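Local coordinates for protein RNA polymerase sigma factor SIGMA-28 (FliA) (PDB 1RP3) that probably directs RNA polymerase to flagellar gene promoters as a sigma factor and is captured in an inactive conformation by the anti-sigma factor FlgM, at residues K33-E38 with Q197-E202; I12-L17 with G52-V57; E148-D153 with R230-L235. One frame throughout, in Å; residues are numbered along the deposited sequence.

Interaction 1 (K33-E38 with Q197-E202)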
loop_
_atom_site.group_PDB
_atom_site.type_symbol
_atom_site.label_atom_id
_atom_site.label_comp_id
_atom_site.label_asym_id
_atom_site.label_seq_id
_atom_site.Cartn_x
_atom_site.Cartn_y
_atom_site.Cartn_z
ATOM N N LYS A 33 4.093 2.116 -2.729
ATOM C CA LYS A 33 5.417 2.746 -2.699
ATOM C C LYS A 33 5.491 3.936 -1.745
ATOM O O LYS A 33 6.557 4.262 -1.230
ATOM C CB LYS A 33 5.850 3.183 -4.101
ATOM C CG LYS A 33 6.698 2.162 -4.835
ATOM C CD LYS A 33 8.103 2.082 -4.265
ATOM C CE LYS A 33 8.900 3.348 -4.548
ATOM N NZ LYS A 33 10.249 3.337 -3.890
ATOM N N LYS A 34 4.361 4.577 -1.490
ATOM C CA LYS A 34 4.348 5.725 -0.583
ATOM C C LYS A 34 4.677 5.352 0.866
ATOM O O LYS A 34 5.012 6.217 1.678
ATOM C CB LYS A 34 2.997 6.428 -0.623
ATOM C CG LYS A 34 2.664 7.090 -1.944
ATOM C CD LYS A 34 1.245 7.652 -1.887
ATOM C CE LYS A 34 0.922 8.500 -3.103
ATOM N NZ LYS A 34 -0.424 9.108 -2.974
ATOM N N HIS A 35 4.608 4.060 1.175
ATOM C CA HIS A 35 4.872 3.572 2.523
ATOM C C HIS A 35 6.143 2.740 2.602
ATOM O O HIS A 35 6.437 2.144 3.633
ATOM C CB HIS A 35 3.716 2.692 2.986
ATOM C CG HIS A 35 2.370 3.340 2.848
ATOM N ND1 HIS A 35 1.673 3.813 3.935
ATOM C CD2 HIS A 35 1.604 3.563 1.767
ATOM C CE1 HIS A 35 0.517 4.305 3.519
ATOM N NE2 HIS A 35 0.445 4.172 2.216
ATOM N N LEU A 36 6.851 2.629 1.489
ATOM C CA LEU A 36 8.054 1.830 1.453
ATOM C C LEU A 36 9.328 2.664 1.450
ATOM O O LEU A 36 9.311 3.855 1.161
ATOM C CB LEU A 36 8.022 0.934 0.213
ATOM C CG LEU A 36 7.126 -0.310 0.251
ATOM C CD1 LEU A 36 6.907 -0.855 -1.177
ATOM C CD2 LEU A 36 7.766 -1.362 1.180
ATOM N N PRO A 37 10.443 2.059 1.866
ATOM C CA PRO A 37 11.702 2.805 1.863
ATOM C C PRO A 37 11.966 3.145 0.401
ATOM O O PRO A 37 11.645 2.361 -0.497
ATOM C CB PRO A 37 12.717 1.769 2.353
ATOM C CG PRO A 37 11.905 0.836 3.187
ATOM C CD PRO A 37 10.614 0.707 2.434
ATOM N N GLU A 38 12.538 4.317 0.174
ATOM C CA GLU A 38 12.870 4.799 -1.158
ATOM C C GLU A 38 13.648 3.775 -2.009
ATOM O O GLU A 38 13.456 3.699 -3.224
ATOM C CB GLU A 38 13.665 6.096 -1.008
ATOM C CG GLU A 38 13.941 6.853 -2.297
ATOM C CD GLU A 38 14.625 8.204 -2.053
ATOM O OE1 GLU A 38 15.471 8.303 -1.130
ATOM O OE2 GLU A 38 14.301 9.173 -2.782
ATOM N N GLN A 197 -5.598 9.528 9.023
ATOM C CA GLN A 197 -6.449 10.078 7.980
ATOM C C GLN A 197 -5.618 10.766 6.900
ATOM O O GLN A 197 -5.859 10.565 5.703
ATOM C CB GLN A 197 -7.491 11.042 8.561
ATOM C CG GLN A 197 -8.485 11.569 7.521
ATOM C CD GLN A 197 -9.636 12.376 8.130
ATOM O OE1 GLN A 197 -10.362 11.899 9.014
ATOM N NE2 GLN A 197 -9.825 13.589 7.632
ATOM N N LEU A 198 -4.626 11.556 7.310
ATOM C CA LEU A 198 -3.793 12.257 6.339
ATOM C C LEU A 198 -2.980 11.291 5.486
ATOM O O LEU A 198 -2.729 11.546 4.303
ATOM C CB LEU A 198 -2.859 13.253 7.033
ATOM C CG LEU A 198 -3.442 14.549 7.615
ATOM C CD1 LEU A 198 -2.328 15.358 8.237
ATOM C CD2 LEU A 198 -4.140 15.374 6.560
ATOM N N ILE A 199 -2.604 10.163 6.081
ATOM C CA ILE A 199 -1.809 9.172 5.382
ATOM C C ILE A 199 -2.588 8.265 4.446
ATOM O O ILE A 199 -2.209 8.102 3.290
ATOM C CB ILE A 199 -0.983 8.317 6.376
ATOM C CG1 ILE A 199 0.213 9.138 6.867
ATOM C CG2 ILE A 199 -0.512 7.021 5.716
ATOM C CD1 ILE A 199 1.200 8.391 7.723
ATOM N N PHE A 200 -3.703 7.726 4.929
ATOM C CA PHE A 200 -4.498 6.794 4.143
ATOM C C PHE A 200 -5.703 7.348 3.419
ATOM O O PHE A 200 -6.046 6.865 2.344
ATOM C CB PHE A 200 -4.931 5.610 5.008
ATOM C CG PHE A 200 -3.789 4.779 5.512
ATOM C CD1 PHE A 200 -3.181 5.080 6.716
ATOM C CD2 PHE A 200 -3.361 3.658 4.807
ATOM C CE1 PHE A 200 -2.157 4.278 7.220
ATOM C CE2 PHE A 200 -2.334 2.846 5.302
ATOM C CZ PHE A 200 -1.736 3.157 6.515
ATOM N N TYR A 201 -6.392 8.308 4.026
ATOM C CA TYR A 201 -7.555 8.887 3.376
ATOM C C TYR A 201 -7.101 9.976 2.408
ATOM O O TYR A 201 -7.636 10.092 1.312
ATOM C CB TYR A 201 -8.556 9.425 4.401
ATOM C CG TYR A 201 -9.748 10.119 3.778
ATOM C CD1 TYR A 201 -10.754 9.385 3.154
ATOM C CD2 TYR A 201 -9.853 11.512 3.791
ATOM C CE1 TYR A 201 -11.839 10.020 2.555
ATOM C CE2 TYR A 201 -10.928 12.161 3.198
ATOM C CZ TYR A 201 -11.919 11.412 2.580
ATOM O OH TYR A 201 -12.980 12.062 1.986
ATOM N N GLU A 202 -6.109 10.767 2.807
ATOM C CA GLU A 202 -5.585 11.810 1.931
ATOM C C GLU A 202 -4.467 11.270 1.031
ATOM O O GLU A 202 -4.059 11.924 0.078
ATOM C CB GLU A 202 -5.086 13.013 2.737
ATOM C CG GLU A 202 -6.126 13.661 3.656
ATOM C CD GLU A 202 -7.282 14.342 2.919
ATOM O OE1 GLU A 202 -7.184 14.594 1.692
ATOM O OE2 GLU A 202 -8.300 14.638 3.585
#
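The nearest backbone points, the CA atoms of His-35 and Ile-199, stay 9.2 Å apart where a type I beta turn from Lys-33 to Leu-36 faces residues 197-202 on helix 190-201, so side chains alone bridge the gap. The contact joins region 2 to region 4 of this all-helical sigma factor: the turn leads from helix 7-33 toward helix 42-58, within sigma-70 region 2, and 197-202 belongs to region 4, of the helix-turn-helix class. His-35 carries it. With CG turned opposite its own carbonyl carbon and beside the backbone N (chi1 -52°), its imidazole reaches across the gap and presents CE1 to two side chains of region 4. One is Ile-199, whose CG2 branch also lies over a face of the neighbouring Phe-200 ring, offset toward its rim. The other is that phenylalanine itself: the ring centroids of His-35 and Phe-200 are 5.2 Å apart and the planes are inclined at 32°, an oblique aromatic pair. The polar side of the imidazole looks to a third helix, with His-35 ND1 hydrogen-bonded to Lys-224 NZ of helix 217-236, while Phe-200 also packs on Leu-83 of the FlgM chain. A wider pi-type turn at 197-201 gives the Gln-197 carbonyl oxygen two donors, Tyr-201 N and Glu-202 N. His-35 CE1 lies 3.6 Å from Ile-199 CG2 and 3.7 Å from Phe-200 CE2.

Interaction 2 (I12-L17 with G52-V57)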
loop_
_atom_site.group_PDB
_atom_site.type_symbol
_atom_site.label_atom_id
_atom_site.label_comp_id
_atom_site.label_asym_id
_atom_site.label_seq_id
_atom_site.Cartn_x
_atom_site.Cartn_y
_atom_site.Cartn_z
ATOM N N ILE A 12 -6.755 -14.413 -26.917
ATOM C CA ILE A 12 -6.923 -12.977 -27.089
ATOM C C ILE A 12 -7.701 -12.341 -25.946
ATOM O O ILE A 12 -7.304 -11.290 -25.440
ATOM C CB ILE A 12 -7.605 -12.644 -28.454
ATOM C CG1 ILE A 12 -6.692 -13.059 -29.607
ATOM C CG2 ILE A 12 -7.935 -11.149 -28.571
ATOM C CD1 ILE A 12 -5.316 -12.425 -29.563
ATOM N N GLU A 13 -8.811 -12.961 -25.551
ATOM C CA GLU A 13 -9.622 -12.416 -24.463
ATOM C C GLU A 13 -8.738 -12.234 -23.230
ATOM O O GLU A 13 -8.785 -11.197 -22.571
ATOM C CB GLU A 13 -10.804 -13.335 -24.112
ATOM C CG GLU A 13 -11.751 -13.715 -25.266
ATOM C CD GLU A 13 -12.433 -12.536 -25.945
ATOM O OE1 GLU A 13 -12.440 -11.419 -25.379
ATOM O OE2 GLU A 13 -12.976 -12.740 -27.056
ATOM N N ARG A 14 -7.903 -13.236 -22.968
ATOM C CA ARG A 14 -6.989 -13.243 -21.844
ATOM C C ARG A 14 -6.011 -12.058 -21.920
ATOM O O ARG A 14 -5.924 -11.257 -20.979
ATOM C CB ARG A 14 -6.237 -14.577 -21.831
ATOM C CG ARG A 14 -5.341 -14.818 -20.626
ATOM C CD ARG A 14 -4.592 -16.127 -20.783
ATOM N NE ARG A 14 -3.682 -16.387 -19.673
ATOM C CZ ARG A 14 -2.641 -17.210 -19.732
ATOM N NH1 ARG A 14 -2.368 -17.862 -20.856
ATOM N NH2 ARG A 14 -1.877 -17.392 -18.662
ATOM N N GLU A 15 -5.331 -11.909 -23.059
ATOM C CA GLU A 15 -4.373 -10.814 -23.233
ATOM C C GLU A 15 -4.998 -9.439 -23.093
ATOM O O GLU A 15 -4.434 -8.560 -22.441
ATOM C CB GLU A 15 -3.611 -10.942 -24.549
ATOM C CG GLU A 15 -2.558 -12.036 -24.459
ATOM C CD GLU A 15 -1.804 -12.308 -25.755
ATOM O OE1 GLU A 15 -1.720 -11.398 -26.621
ATOM O OE2 GLU A 15 -1.279 -13.443 -25.882
ATOM N N GLU A 16 -6.168 -9.261 -23.685
ATOM C CA GLU A 16 -6.865 -7.992 -23.599
ATOM C C GLU A 16 -7.198 -7.694 -22.145
ATOM O O GLU A 16 -7.115 -6.551 -21.696
ATOM C CB GLU A 16 -8.161 -8.031 -24.418
ATOM C CG GLU A 16 -7.963 -8.069 -25.935
ATOM C CD GLU A 16 -7.182 -6.879 -26.470
ATOM O OE1 GLU A 16 -7.293 -5.773 -25.882
ATOM O OE2 GLU A 16 -6.462 -7.055 -27.480
ATOM N N LEU A 17 -7.570 -8.740 -21.412
ATOM C CA LEU A 17 -7.932 -8.608 -20.003
ATOM C C LEU A 17 -6.687 -8.192 -19.191
ATOM O O LEU A 17 -6.751 -7.261 -18.394
ATOM C CB LEU A 17 -8.553 -9.920 -19.507
ATOM C CG LEU A 17 -9.693 -9.908 -18.473
ATOM C CD1 LEU A 17 -10.724 -8.821 -18.766
ATOM C CD2 LEU A 17 -10.368 -11.277 -18.470
ATOM N N GLY A 52 0.544 -11.605 -10.259
ATOM C CA GLY A 52 -0.712 -11.708 -9.543
ATOM C C GLY A 52 -1.903 -11.469 -10.459
ATOM O O GLY A 52 -2.891 -12.193 -10.410
ATOM N N LEU A 53 -1.778 -10.480 -11.338
ATOM C CA LEU A 53 -2.826 -10.138 -12.286
ATOM C C LEU A 53 -3.143 -11.278 -13.260
ATOM O O LEU A 53 -4.305 -11.607 -13.483
ATOM C CB LEU A 53 -2.427 -8.885 -13.061
ATOM C CG LEU A 53 -3.206 -8.567 -14.339
ATOM C CD1 LEU A 53 -4.694 -8.385 -14.063
ATOM C CD2 LEU A 53 -2.621 -7.314 -14.986
ATOM N N ILE A 54 -2.105 -11.888 -13.816
ATOM C CA ILE A 54 -2.270 -12.974 -14.771
ATOM C C ILE A 54 -2.942 -14.181 -14.120
ATOM O O ILE A 54 -3.776 -14.834 -14.732
ATOM C CB ILE A 54 -0.910 -13.401 -15.364
ATOM C CG1 ILE A 54 -0.310 -12.254 -16.175
ATOM C CG2 ILE A 54 -1.062 -14.657 -16.215
ATOM C CD1 ILE A 54 1.114 -12.536 -16.693
ATOM N N LYS A 55 -2.544 -14.490 -12.890
ATOM C CA LYS A 55 -3.126 -15.608 -12.162
ATOM C C LYS A 55 -4.600 -15.376 -11.853
ATOM O O LYS A 55 -5.404 -16.299 -11.978
ATOM C CB LYS A 55 -2.350 -15.884 -10.881
ATOM C CG LYS A 55 -0.998 -16.526 -11.137
ATOM C CD LYS A 55 -0.254 -16.753 -9.833
ATOM C CE LYS A 55 1.058 -17.488 -10.056
ATOM N NZ LYS A 55 1.868 -17.528 -8.788
ATOM N N ALA A 56 -4.949 -14.139 -11.496
ATOM C CA ALA A 56 -6.331 -13.772 -11.194
ATOM C C ALA A 56 -7.196 -13.893 -12.442
ATOM O O ALA A 56 -8.334 -14.354 -12.378
ATOM C CB ALA A 56 -6.405 -12.338 -10.647
ATOM N N VAL A 57 -6.647 -13.485 -13.580
ATOM C CA VAL A 57 -7.382 -13.550 -14.840
ATOM C C VAL A 57 -7.693 -14.997 -15.228
ATOM O O VAL A 57 -8.800 -15.305 -15.659
ATOM C CB VAL A 57 -6.603 -12.839 -15.969
ATOM C CG1 VAL A 57 -7.156 -13.215 -17.345
ATOM C CG2 VAL A 57 -6.688 -11.349 -15.769
#
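Arg-14, Leu-17, Ile-54 and Val-57 form a side-chain contact between helix 7-33 and helix 42-58, the latter segment in sigma-70 region 2, in the all-helical chain, its centre about 24 Å from the centre of the chain. Helices 12-17 and 52-57 run closer to antiparallel than parallel, their directions 139° apart, and the axes come no nearer than 10.3 Å. At that spacing the touching is left to side chains, although Arg-14 and Val-57 bring their CA atoms to 7.0 Å. Val-57 is the buried centre. Its CG1 methyl, placed opposite the backbone N by a chi1 of 165°, meets the Leu-17 CD2 methyl at 3.9 Å and, from the same branch, the aliphatic part of Arg-14, with Arg-14 CG at 4.1 Å. Val-57 thus packs against residues three apart on one helical face. The arginine chain is extended from CG to NE, which carries its guanidinium beyond the valine to the next turn back, where Arg-14 NH2 comes obliquely to 3.8 Å from Ile-54 CG2. Polar anchoring of this head lies just past the segment: Arg-14 NE makes a salt bridge with Asp-58 OD1, and CG rests on Val-57 while the charged end is paired with Asp-58. Leu-15 of the FlgM chain packs on Arg-14 and Leu-14 of that chain on Ile-54. Farther along the same helix pair, Ile-54 touches Ile-18 and Leu-53 reaches Tyr-21, Leu-22 and Val-25 of helix 7-33, while Leu-53 and Ala-56 also pack on helix 66-85.

Interaction 3 (E148-D153 with R230-L235)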
loop_
_atom_site.group_PDB
_atom_site.type_symbol
_atom_site.label_atom_id
_atom_site.label_comp_id
_atom_site.label_asym_id
_atom_site.label_seq_id
_atom_site.Cartn_x
_atom_site.Cartn_y
_atom_site.Cartn_z
ATOM N N GLU A 148 -1.881 -6.012 7.360
ATOM C CA GLU A 148 -2.336 -6.598 6.101
ATOM C C GLU A 148 -2.732 -8.062 6.327
ATOM O O GLU A 148 -3.700 -8.537 5.746
ATOM C CB GLU A 148 -1.239 -6.496 5.023
ATOM C CG GLU A 148 -1.705 -6.835 3.594
ATOM C CD GLU A 148 -1.607 -8.321 3.248
ATOM O OE1 GLU A 148 -0.776 -9.039 3.841
ATOM O OE2 GLU A 148 -2.347 -8.773 2.353
ATOM N N GLU A 149 -1.978 -8.761 7.178
ATOM C CA GLU A 149 -2.265 -10.157 7.501
ATOM C C GLU A 149 -3.691 -10.300 8.022
ATOM O O GLU A 149 -4.381 -11.263 7.697
ATOM C CB GLU A 149 -1.293 -10.679 8.556
ATOM C CG GLU A 149 -0.013 -11.260 7.995
ATOM C CD GLU A 149 0.932 -11.746 9.079
ATOM O OE1 GLU A 149 0.485 -11.890 10.239
ATOM O OE2 GLU A 149 2.122 -11.979 8.773
ATOM N N VAL A 150 -4.122 -9.323 8.816
ATOM C CA VAL A 150 -5.460 -9.319 9.382
ATOM C C VAL A 150 -6.496 -9.115 8.287
ATOM O O VAL A 150 -7.436 -9.908 8.143
ATOM C CB VAL A 150 -5.599 -8.234 10.473
ATOM C CG1 VAL A 150 -7.033 -8.174 10.993
ATOM C CG2 VAL A 150 -4.616 -8.513 11.614
ATOM N N PHE A 151 -6.299 -8.074 7.487
ATOM C CA PHE A 151 -7.203 -7.785 6.385
ATOM C C PHE A 151 -7.269 -8.915 5.372
ATOM O O PHE A 151 -8.288 -9.091 4.713
ATOM C CB PHE A 151 -6.810 -6.488 5.688
ATOM C CG PHE A 151 -7.355 -5.271 6.338
ATOM C CD1 PHE A 151 -8.619 -4.804 6.004
ATOM C CD2 PHE A 151 -6.621 -4.598 7.300
ATOM C CE1 PHE A 151 -9.134 -3.671 6.609
ATOM C CE2 PHE A 151 -7.127 -3.466 7.909
ATOM C CZ PHE A 151 -8.389 -3.004 7.568
ATOM N N ARG A 152 -6.166 -9.644 5.208
ATOM C CA ARG A 152 -6.142 -10.767 4.271
ATOM C C ARG A 152 -6.978 -11.927 4.817
ATOM O O ARG A 152 -7.612 -12.659 4.053
ATOM C CB ARG A 152 -4.719 -11.247 3.982
ATOM C CG ARG A 152 -4.692 -12.251 2.844
ATOM C CD ARG A 152 -3.309 -12.769 2.535
ATOM N NE ARG A 152 -2.416 -11.712 2.077
ATOM C CZ ARG A 152 -1.393 -11.899 1.254
ATOM N NH1 ARG A 152 -1.123 -13.105 0.768
ATOM N NH2 ARG A 152 -0.590 -10.881 0.984
ATOM N N ASP A 153 -6.953 -12.104 6.137
ATOM C CA ASP A 153 -7.740 -13.146 6.786
ATOM C C ASP A 153 -9.212 -12.904 6.441
ATOM O O ASP A 153 -9.934 -13.840 6.104
ATOM C CB ASP A 153 -7.553 -13.115 8.312
ATOM C CG ASP A 153 -6.295 -13.846 8.777
ATOM O OD1 ASP A 153 -5.857 -14.809 8.107
ATOM O OD2 ASP A 153 -5.752 -13.462 9.843
ATOM N N ARG A 230 -2.058 -0.472 17.278
ATOM C CA ARG A 230 -3.345 -0.545 17.956
ATOM C C ARG A 230 -4.350 -1.291 17.093
ATOM O O ARG A 230 -4.884 -2.324 17.503
ATOM C CB ARG A 230 -3.905 0.849 18.266
ATOM C CG ARG A 230 -3.181 1.619 19.347
ATOM C CD ARG A 230 -4.126 2.631 19.997
ATOM N NE ARG A 230 -3.425 3.749 20.636
ATOM C CZ ARG A 230 -2.554 3.632 21.636
ATOM N NH1 ARG A 230 -2.255 2.442 22.141
ATOM N NH2 ARG A 230 -1.963 4.714 22.124
ATOM N N LEU A 231 -4.561 -0.791 15.878
ATOM C CA LEU A 231 -5.509 -1.388 14.948
ATOM C C LEU A 231 -5.348 -2.893 14.795
ATOM O O LEU A 231 -6.338 -3.614 14.795
ATOM C CB LEU A 231 -5.438 -0.698 13.579
ATOM C CG LEU A 231 -5.864 0.776 13.558
ATOM C CD1 LEU A 231 -5.464 1.445 12.254
ATOM C CD2 LEU A 231 -7.348 0.887 13.786
ATOM N N ARG A 232 -4.113 -3.375 14.687
ATOM C CA ARG A 232 -3.897 -4.810 14.541
ATOM C C ARG A 232 -4.436 -5.589 15.744
ATOM O O ARG A 232 -5.134 -6.585 15.570
ATOM C CB ARG A 232 -2.417 -5.140 14.346
ATOM C CG ARG A 232 -2.178 -6.622 14.069
ATOM C CD ARG A 232 -0.743 -7.042 14.320
ATOM N NE ARG A 232 -0.291 -6.694 15.668
ATOM C CZ ARG A 232 -0.722 -7.264 16.796
ATOM N NH1 ARG A 232 -1.634 -8.233 16.763
ATOM N NH2 ARG A 232 -0.245 -6.855 17.969
ATOM N N GLU A 233 -4.104 -5.136 16.954
ATOM C CA GLU A 233 -4.555 -5.795 18.181
ATOM C C GLU A 233 -6.073 -5.725 18.290
ATOM O O GLU A 233 -6.725 -6.726 18.563
ATOM C CB GLU A 233 -3.900 -5.154 19.404
ATOM N N MET A 234 -6.624 -4.545 18.027
ATOM C CA MET A 234 -8.067 -4.313 18.065
ATOM C C MET A 234 -8.830 -5.253 17.128
ATOM O O MET A 234 -9.834 -5.846 17.517
ATOM C CB MET A 234 -8.384 -2.874 17.641
ATOM C CG MET A 234 -7.784 -1.785 18.498
ATOM S SD MET A 234 -8.525 -1.722 20.118
ATOM C CE MET A 234 -10.264 -1.562 19.659
ATOM N N LEU A 235 -8.371 -5.353 15.883
ATOM C CA LEU A 235 -9.027 -6.193 14.887
ATOM C C LEU A 235 -8.776 -7.680 15.076
ATOM O O LEU A 235 -9.564 -8.502 14.614
ATOM C CB LEU A 235 -8.644 -5.754 13.475
ATOM C CG LEU A 235 -9.072 -4.336 13.076
ATOM C CD1 LEU A 235 -8.580 -4.030 11.676
ATOM C CD2 LEU A 235 -10.576 -4.193 13.139
#
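Arg-232 and Leu-235 of helix 217-236, in the helix-turn-helix class region 4, pack against Val-150 and Phe-151 of helix 129-158, in the range of sigma-70 region 3. The segments run in one general direction, inclined at 33°, their axes 10.0 Å apart at closest. Near the start of 230-235, Leu-231 turns to other partners, Ala-184 of helix 167-185 and Leu-83 of the FlgM chain. Arg-232 makes the first touch, with its aliphatic base: chi1 of -175° sets CG beside the carbonyl carbon, where it meets Val-150 CG2 at 3.9 Å, the two side chains crossing at about a right angle, before the arginine bends at chi3. One turn later Leu-235 takes the other valine branch, its CB 3.8 Å from Val-150 CG1. The valine therefore points its two methyls at separate residues of region 4. Leu-235 CD1 also approaches Phe-151 CE2 obliquely, and the Phe-151 ring is itself stacked with Phe-87 of the FlgM chain, which joins the inhibitor to this junction of regions. On helix 129-158, Arg-152 grips Glu-148 side-on through two nitrogens, both directed to one oxygen, and neighbours on helix 66-85 extend the charge network: Arg-85 binds Glu-148 OE1 and Asp-82 binds Arg-152 NH1. Arg-152 NE lies 3.0 Å from Glu-148 OE2, on its syn lone pair, and Arg-152 NH2 is 3.1 Å from the same oxygen.

Interaction 2 pairs helix 7-33 with helix 42-58, whereas interactions 1 and 3 tie region 4 to regions 2 and 3. Along the chain, interaction 2 closes before interaction 3 opens, but interaction 1 interleaves with both, its first segment between those of interaction 2 and its second between those of interaction 3. The centres of interactions 1 and 3 are about 18 Å apart, and interaction 2 lies about 29 and 30 Å from them. The loop of interaction 1 connects the two helices of interaction 2, and both helices of interaction 3 meet His-35 of interaction 1. FlgM packs against all three, consistent with an inhibitor holding the sigma regions in a compact, inactive form.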